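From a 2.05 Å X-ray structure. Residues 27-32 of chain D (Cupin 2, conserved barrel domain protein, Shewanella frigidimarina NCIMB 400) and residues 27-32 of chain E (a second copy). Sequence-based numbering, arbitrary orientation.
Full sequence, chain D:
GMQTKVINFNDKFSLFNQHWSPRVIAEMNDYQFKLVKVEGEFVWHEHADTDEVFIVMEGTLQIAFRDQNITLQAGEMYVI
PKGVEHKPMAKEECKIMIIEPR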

# COMPACT_ATOMS: atom_id res chain seq x y z
N GLU D 27 6.71 6.74 -6.30
CA GLU D 27 8.02 6.20 -6.06
C GLU D 27 8.45 6.46 -4.62
O GLU D 27 8.24 7.57 -4.12
N MSE D 28 9.00 5.43 -3.98
CA MSE D 28 9.52 5.48 -2.61
C MSE D 28 10.93 4.91 -2.69
O MSE D 28 11.09 3.71 -2.86
N ASN D 29 11.94 5.76 -2.54
CA ASN D 29 13.35 5.38 -2.71
C ASN D 29 13.43 4.71 -4.10
O ASN D 29 12.89 5.26 -5.06
N ASP D 30 13.97 3.50 -4.19
CA ASP D 30 14.09 2.73 -5.44
C ASP D 30 12.92 1.75 -5.68
O ASP D 30 13.07 0.77 -6.42
N TYR D 31 11.76 2.00 -5.07
CA TYR D 31 10.55 1.19 -5.23
C TYR D 31 9.48 1.98 -5.99
O TYR D 31 9.50 3.21 -6.02
N GLN D 32 8.58 1.24 -6.63
CA GLN D 32 7.45 1.82 -7.37
C GLN D 32 6.13 1.22 -6.90
O GLN D 32 6.07 0.03 -6.55
N GLU E 27 6.22 -7.79 5.72
CA GLU E 27 7.55 -7.43 5.26
C GLU E 27 7.73 -7.74 3.78
O GLU E 27 7.28 -8.80 3.32
N MSE E 28 8.37 -6.82 3.07
CA MSE E 28 8.73 -6.93 1.67
C MSE E 28 10.22 -6.60 1.59
O MSE E 28 10.61 -5.44 1.76
N ASN E 29 11.04 -7.61 1.31
CA ASN E 29 12.49 -7.44 1.31
C ASN E 29 12.88 -6.85 2.68
O ASN E 29 12.46 -7.40 3.71
N ASP E 30 13.53 -5.69 2.71
CA ASP E 30 13.96 -5.03 3.95
C ASP E 30 13.03 -3.86 4.35
O ASP E 30 13.47 -2.94 5.06
N TYR E 31 11.77 -3.91 3.90
CA TYR E 31 10.74 -2.92 4.21
C TYR E 31 9.62 -3.55 5.04
O TYR E 31 9.39 -4.78 5.00
N GLN E 32 8.93 -2.69 5.77
CA GLN E 32 7.80 -3.07 6.61
C GLN E 32 6.55 -2.27 6.28
O GLN E 32 6.64 -1.09 5.96

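The two copies meet through a nearly symmetric contact between matching β-hairpin turns, in which a small apolar centre of tyrosine and selenomethionine side chains is flanked by reciprocal asparagine–tyrosine hydrogen bonds and bridging waters. Type II' turns run from D:Met28 to D:Tyr31 and from E:Met28 to E:Tyr31, and the CA-to-CB bonds of D:Met28, D:Asn29 and D:Tyr31, like those of E:Met28, E:Asn29 and E:Tyr31, point toward the partner. D:Tyr31 and E:Tyr31 contribute most of the 296 Å² buried here. Both adopt the m rotamer with chi2 of 69°, and D:Tyr31 CE1 lies within 3.3 Å of E:Tyr31 CE1; the ring centroids lie 4.4 Å apart with their planes inclined at 50°, an oblique arrangement.

The selenomethionines, D:Met28 and E:Met28, extend through t chi1 and t chi2 before turning at a p chi3. Their terminal methyls reach the opposing tyrosines, with D:Met28 CE 3.5 Å from E:Tyr31 CE2 and E:Met28 CE 3.6 Å from D:Tyr31 CE2. The methyls also approach one another, at 4.3 Å between D:Met28 CE and E:Met28 CE.

The tyrosine hydroxyls pass beyond this apolar patch and find polar partners on the other turn. D:Asn29 ND2 donates to E:Tyr31 OH at 3.0 Å, and E:Asn29 ND2 to D:Tyr31 OH at 2.9 Å, both nearly linear; the two asparagines share an m chi1. The CA-to-CB bonds of D:Asp30 and E:Asp30 run sideways, but the side chains, with chi1 p, end nearer the partner, where a water completes each link. Water 1 donates to D:Asp30 OD1 (2.7 Å) and hydrogen-bonds E:Tyr31 OH (2.6 Å); water 2 likewise joins E:Asp30 OD1 (2.7 Å) to D:Tyr31 OH (2.5 Å). D:Glu27, E:Glu27, D:Gln32 and E:Gln32 remain out of reach of the other copy.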

# COMPACT_ATOMS: atom_id res chain seq x y z
CB GLU D 27 9.03 6.80 -7.02
CG GLU D 27 8.77 6.35 -8.44
CD GLU D 27 9.92 6.64 -9.36
OE1 GLU D 27 10.22 7.84 -9.54
OE2 GLU D 27 10.52 5.67 -9.90
CB MSE D 28 8.66 4.63 -1.68
CG MSE D 28 9.21 4.48 -0.25
SE MSE D 28 8.21 3.11 0.70
CE MSE D 28 8.52 1.52 -0.35
CB ASN D 29 13.85 4.51 -1.52
CG ASN D 29 13.69 5.19 -0.18
OD1 ASN D 29 13.89 6.41 -0.04
ND2 ASN D 29 13.35 4.40 0.83
CB ASP D 30 15.46 2.01 -5.50
CG ASP D 30 15.70 1.03 -4.34
OD1 ASP D 30 15.06 1.18 -3.26
OD2 ASP D 30 16.58 0.15 -4.48
CB TYR D 31 10.01 0.72 -3.87
CG TYR D 31 10.78 -0.42 -3.28
CD1 TYR D 31 12.10 -0.24 -2.82
CD2 TYR D 31 10.20 -1.70 -3.17
CE1 TYR D 31 12.82 -1.33 -2.28
CE2 TYR D 31 10.92 -2.78 -2.62
CZ TYR D 31 12.21 -2.58 -2.17
OH TYR D 31 12.90 -3.64 -1.67
CB GLN D 32 7.62 1.56 -8.85
CG GLN D 32 8.80 2.34 -9.47
CD GLN D 32 9.00 2.05 -10.93
OE1 GLN D 32 8.82 0.91 -11.37
NE2 GLN D 32 9.39 3.07 -11.69
CB GLU E 27 8.61 -8.17 6.05
CG GLU E 27 8.67 -7.71 7.49
CD GLU E 27 9.94 -8.13 8.20
OE1 GLU E 27 10.53 -9.18 7.83
OE2 GLU E 27 10.35 -7.40 9.13
CB MSE E 28 7.93 -5.93 0.85
CG MSE E 28 8.36 -5.79 -0.61
SE MSE E 28 7.48 -4.28 -1.47
CE MSE E 28 8.18 -2.78 -0.32
CB ASN E 29 12.97 -6.64 0.09
CG ASN E 29 12.56 -7.27 -1.22
OD1 ASN E 29 12.50 -8.51 -1.36
ND2 ASN E 29 12.27 -6.42 -2.20
CB ASP E 30 15.42 -4.58 3.80
CG ASP E 30 15.63 -3.56 2.66
OD1 ASP E 30 14.95 -3.65 1.60
OD2 ASP E 30 16.49 -2.67 2.82
CB TYR E 31 10.13 -2.36 2.93
CG TYR E 31 11.00 -1.34 2.22
CD1 TYR E 31 12.21 -1.72 1.60
CD2 TYR E 31 10.62 -0.00 2.17
CE1 TYR E 31 13.01 -0.78 0.93
CE2 TYR E 31 11.43 0.94 1.51
CZ TYR E 31 12.61 0.55 0.91
OH TYR E 31 13.38 1.50 0.27
CB GLN E 32 8.12 -2.83 8.06
CG GLN E 32 9.11 -3.79 8.58
CD GLN E 32 9.53 -3.48 10.01
OE1 GLN E 32 9.66 -2.33 10.43
NE2 GLN E 32 9.78 -4.54 10.76
O HOH W 1 15.72 0.74 -0.69
O HOH W 2 15.27 -3.33 -1.04